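Local coordinates for CELL WALL surface anchor family protein (Streptococcus pneumoniae, PDB 2WW8) that serves as a pilus adhesin in host cell recognition, probably through an integrin-like metal-binding domain carried on a stalk of immunoglobulin-like domains, at residues A[255-258]-A[259-263]; A[578-581]-A[582-585]. All coordinates share one frame; numbering follows the deposited sequence.

In the fold
Contact 1 (255-258 with 259-263) and contact 2 (578-581 with 582-585) lie in the C-terminal parts of helices 247-263 and 575-583, neighbours in the von Willebrand factor A-like domain, contact 2 running on into the turn that follows. Their centres are about 12 Å apart and they touch directly. The chain of K261 brings its CD to 3.3 Å from N580 OD1, while I262 CG1 rests 3.8 Å from F583 CE1; farther along, L258 CD2 and L579 CD2 meet at 4.3 Å. Contact 1 also packs on strand 225-232, and just beyond that strand the chain supplies S234 and S236, which bind the magnesium ion together with D387; neither contact contributes a ligand to the metal.

Contact 1: A[255-258]-A[259-263]; sequences TRSL and IDKIT
The carbonyl O of I259, whose own N-H reaches back to T255 O at 2.9 Å, is gripped twice by T263: once by its backbone N and once by its hydroxyl, with OG1 2.8 Å from I259 O. The hydroxyl comes from above the carbonyl plane. Threonine suits the place because its hydroxyl, carried on CB, can turn back to the carbonyl one turn earlier and add a side-chain bond to the helical one. Helix 247-263 flanks the parallel sheet of the von Willebrand factor A-like domain. T255, L258, I259 and I262 suit its inward side: their branched apolar ends meet strand 225-232, and I259 also touches helix 328-337. T255 CG2 lies 4.0 Å from I259 CD1, one turn apart.

The polar residues reach the flanking helices: D260 OD1 forms a salt bridge with K335 of helix 328-337, whose backbone O accepts from R256 NE. S257 and K261 touch helix 575-583; a water joining S257 OG, in one of two conformers, to K261 NZ is doubtful.

I262 N bonds L258 O at 2.8 Å, nearly straight at 175°. With chi1 of L258 at 177°, CG swings away from its backbone N toward the next turn, where it meets I262 CD1 at 3.7 Å.

Contact 2: A[578-581]-A[582-585]; sequences QLNR and YFHT
R581 and Y582 leave the helix side by side and point the same way, and the guanidinium sits obliquely over the phenol ring. The cation-pi contact is off-centre: R581 CZ is 4.7 Å from the centroid of the Y582 ring, and the two planes stand 50° apart, far from a flat stack. A bend at chi3 (70°) turns the otherwise extended arginine toward the ring, leaving R581 NH2 3.6 Å from Y582 CZ. The side-chain amide of Q578, one turn back, stands steeply over the rim of one face of the same ring. Tyrosine suits this buried place because its ring also stacks with F535 while its hydroxyl bonds E564 O and T567 OG1; R581 NH2 adds a weak bond to that threonine.

Q578, R581 and Y582 belong to helix 575-583, which lies against the parallel sheet of the von Willebrand factor A-like domain, with L579 packed on F383 and I385 of strand 379-386 and V537 of strand 533-539.

At N580 the backbone O is held from opposite faces of its plane, by H584 N at 2.9 Å and by H584 ND1 at 2.7 Å. The carbonyl oxygen lies almost in the imidazole plane, at its edge. Since ND1 donates and NE2 bonds E589 OE1, the nearby carboxylate would probably favour a positively charged ring. The N580 amide stands nearly perpendicular to the imidazole, with OD1 3.1 Å from H584 CE1. T585 completes the turn: OG1 reaches Y582 O at 2.8 Å in the carbonyl plane, on a lone pair, beside the bond from T585 N.

Contact 1: A[255-258]-A[259-263]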
loop_
_atom_site.group_PDB
_atom_site.type_symbol
_atom_site.label_atom_id
_atom_site.label_comp_id
_atom_site.label_asym_id
_atom_site.label_seq_id
_atom_site.Cartn_x
_atom_site.Cartn_y
_atom_site.Cartn_z
ATOM N N THR A 255 22.176 19.151 -0.632
ATOM C CA THR A 255 21.526 20.084 -1.553
ATOM C C THR A 255 20.150 19.561 -2.010
ATOM O O THR A 255 19.157 20.315 -1.908
ATOM C CB THR A 255 22.449 20.412 -2.742
ATOM O OG1 THR A 255 23.650 20.987 -2.235
ATOM C CG2 THR A 255 21.842 21.356 -3.811
ATOM N N ARG A 256 20.122 18.301 -2.467
ATOM C CA ARG A 256 18.877 17.658 -2.879
ATOM C C ARG A 256 17.833 17.710 -1.760
ATOM O O ARG A 256 16.674 17.953 -2.109
ATOM C CB ARG A 256 19.043 16.216 -3.367
ATOM C CG ARG A 256 19.873 16.163 -4.681
ATOM C CD ARG A 256 20.176 14.693 -5.018
ATOM N NE ARG A 256 20.817 14.759 -6.324
ATOM C CZ ARG A 256 21.556 13.809 -6.881
ATOM N NH1 ARG A 256 21.736 12.660 -6.224
ATOM N NH2 ARG A 256 22.072 14.040 -8.097
ATOM N N SER A 257 18.231 17.459 -0.504
ATOM C CA SER A 257 17.252 17.456 0.598
ATOM C C SER A 257 16.756 18.862 0.900
ATOM O O SER A 257 15.577 19.034 1.150
ATOM C CB SER A 257 17.716 16.788 1.890
ATOM O OG SER A 257 16.692 16.985 2.851
ATOM N N LEU A 258 17.641 19.845 0.841
ATOM C CA LEU A 258 17.263 21.242 0.997
ATOM C C LEU A 258 16.275 21.696 -0.114
ATOM O O LEU A 258 15.281 22.361 0.152
ATOM C CB LEU A 258 18.512 22.152 1.014
ATOM C CG LEU A 258 18.232 23.664 1.097
ATOM C CD1 LEU A 258 17.522 24.011 2.407
ATOM C CD2 LEU A 258 19.483 24.515 0.900
ATOM N N ILE A 259 16.537 21.312 -1.359
ATOM C CA ILE A 259 15.604 21.554 -2.447
ATOM C C ILE A 259 14.232 20.960 -2.066
ATOM O O ILE A 259 13.218 21.661 -2.197
ATOM C CB ILE A 259 16.132 20.954 -3.758
ATOM C CG1 ILE A 259 17.365 21.770 -4.176
ATOM C CG2 ILE A 259 15.053 20.969 -4.820
ATOM C CD1 ILE A 259 18.148 21.101 -5.306
ATOM N N ASP A 260 14.185 19.705 -1.610
ATOM C CA ASP A 260 12.896 19.102 -1.199
ATOM C C ASP A 260 12.203 19.947 -0.131
ATOM O O ASP A 260 10.986 20.054 -0.174
ATOM C CB ASP A 260 12.968 17.678 -0.616
ATOM C CG ASP A 260 13.387 16.614 -1.626
ATOM O OD1 ASP A 260 13.161 16.801 -2.836
ATOM O OD2 ASP A 260 13.981 15.569 -1.236
ATOM N N LYS A 261 12.917 20.459 0.860
ATOM C CA LYS A 261 12.288 21.242 1.922
ATOM C C LYS A 261 11.796 22.584 1.368
ATOM O O LYS A 261 10.668 22.977 1.642
ATOM C CB LYS A 261 13.289 21.539 3.044
ATOM C CG LYS A 261 13.621 20.310 3.873
ATOM C CD LYS A 261 14.673 20.711 4.906
ATOM C CE LYS A 261 15.680 19.570 5.128
ATOM N NZ LYS A 261 14.921 18.574 5.853
ATOM N N ILE A 262 12.629 23.276 0.577
ATOM C CA ILE A 262 12.195 24.554 -0.015
ATOM C C ILE A 262 10.959 24.393 -0.899
ATOM O O ILE A 262 10.028 25.202 -0.807
ATOM C CB ILE A 262 13.315 25.191 -0.815
ATOM C CG1 ILE A 262 14.399 25.710 0.143
ATOM C CG2 ILE A 262 12.780 26.358 -1.695
ATOM C CD1 ILE A 262 15.760 25.860 -0.599
ATOM N N THR A 263 10.908 23.309 -1.682
ATOM C CA THR A 263 9.894 23.231 -2.714
ATOM C C THR A 263 8.689 22.431 -2.235
ATOM O O THR A 263 7.753 22.235 -2.972
ATOM C CB THR A 263 10.449 22.605 -3.991
ATOM O OG1 THR A 263 10.867 21.246 -3.750
ATOM C CG2 THR A 263 11.570 23.445 -4.593
HETATM O O HOH W 1 14.134 16.983 3.278
#

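Contact 2: A[578-581]-A[582-585]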
loop_
_atom_site.group_PDB
_atom_site.type_symbol
_atom_site.label_atom_id
_atom_site.label_comp_id
_atom_site.label_asym_id
_atom_site.label_seq_id
_atom_site.Cartn_x
_atom_site.Cartn_y
_atom_site.Cartn_z
ATOM N N GLN A 578 23.349 21.814 8.972
ATOM C CA GLN A 578 23.614 23.261 9.016
ATOM C C GLN A 578 22.783 24.092 8.035
ATOM O O GLN A 578 22.292 25.174 8.390
ATOM C CB GLN A 578 25.107 23.502 8.898
ATOM C CG GLN A 578 25.518 24.910 9.135
ATOM C CD GLN A 578 25.046 25.484 10.470
ATOM O OE1 GLN A 578 24.448 26.570 10.468
ATOM N NE2 GLN A 578 25.227 24.765 11.569
ATOM N N LEU A 579 22.595 23.555 6.824
ATOM C CA LEU A 579 21.689 24.145 5.849
ATOM C C LEU A 579 20.293 24.181 6.456
ATOM O O LEU A 579 19.583 25.196 6.339
ATOM C CB LEU A 579 21.633 23.331 4.557
ATOM C CG LEU A 579 22.900 23.347 3.710
ATOM C CD1 LEU A 579 22.830 22.279 2.618
ATOM C CD2 LEU A 579 23.152 24.715 3.042
ATOM N N ASN A 580 19.889 23.066 7.054
ATOM C CA ASN A 580 18.605 23.063 7.734
ATOM C C ASN A 580 18.431 24.124 8.847
ATOM O O ASN A 580 17.369 24.731 8.983
ATOM C CB ASN A 580 18.321 21.644 8.252
ATOM C CG ASN A 580 16.837 21.386 8.385
ATOM O OD1 ASN A 580 16.005 21.962 7.682
ATOM N ND2 ASN A 580 16.494 20.598 9.361
ATOM N N ARG A 581 19.439 24.305 9.690
ATOM C CA ARG A 581 19.475 25.339 10.709
ATOM C C ARG A 581 19.273 26.733 10.087
ATOM O O ARG A 581 18.467 27.527 10.580
ATOM C CB ARG A 581 20.840 25.275 11.444
ATOM C CG ARG A 581 20.844 26.075 12.752
ATOM C CD ARG A 581 22.146 25.928 13.541
ATOM N NE ARG A 581 23.301 26.589 12.892
ATOM C CZ ARG A 581 23.594 27.896 12.935
ATOM N NH1 ARG A 581 22.847 28.750 13.605
ATOM N NH2 ARG A 581 24.666 28.370 12.347
ATOM N N TYR A 582 19.959 27.039 8.998
ATOM C CA TYR A 582 19.823 28.378 8.383
ATOM C C TYR A 582 18.420 28.475 7.734
ATOM O O TYR A 582 17.749 29.525 7.838
ATOM C CB TYR A 582 20.951 28.658 7.365
ATOM C CG TYR A 582 22.273 29.057 7.971
ATOM C CD1 TYR A 582 22.326 29.984 8.994
ATOM C CD2 TYR A 582 23.482 28.539 7.488
ATOM C CE1 TYR A 582 23.498 30.369 9.573
ATOM C CE2 TYR A 582 24.682 28.975 8.036
ATOM C CZ TYR A 582 24.683 29.857 9.069
ATOM O OH TYR A 582 25.849 30.283 9.628
ATOM N N PHE A 583 17.956 27.374 7.126
ATOM C CA PHE A 583 16.596 27.335 6.618
ATOM C C PHE A 583 15.587 27.764 7.722
ATOM O O PHE A 583 14.656 28.537 7.487
ATOM C CB PHE A 583 16.318 25.954 6.014
ATOM C CG PHE A 583 14.967 25.833 5.306
ATOM C CD1 PHE A 583 14.593 26.781 4.357
ATOM C CD2 PHE A 583 14.088 24.810 5.582
ATOM C CE1 PHE A 583 13.370 26.692 3.679
ATOM C CE2 PHE A 583 12.812 24.745 4.942
ATOM C CZ PHE A 583 12.479 25.674 3.968
ATOM N N HIS A 584 15.762 27.199 8.921
ATOM C CA HIS A 584 14.898 27.462 10.036
ATOM C C HIS A 584 15.103 28.886 10.590
ATOM O O HIS A 584 14.387 29.276 11.488
ATOM C CB HIS A 584 15.010 26.394 11.143
ATOM C CG HIS A 584 14.343 25.097 10.813
ATOM N ND1 HIS A 584 14.893 24.167 9.958
ATOM C CD2 HIS A 584 13.174 24.559 11.240
ATOM C CE1 HIS A 584 14.094 23.118 9.856
ATOM N NE2 HIS A 584 13.042 23.339 10.620
ATOM N N THR A 585 16.012 29.708 10.079
ATOM C CA THR A 585 15.966 31.067 10.609
ATOM C C THR A 585 14.951 31.874 9.790
ATOM O O THR A 585 14.635 32.992 10.151
ATOM C CB THR A 585 17.341 31.784 10.587
ATOM O OG1 THR A 585 17.723 32.003 9.219
ATOM C CG2 THR A 585 18.420 30.990 11.336
#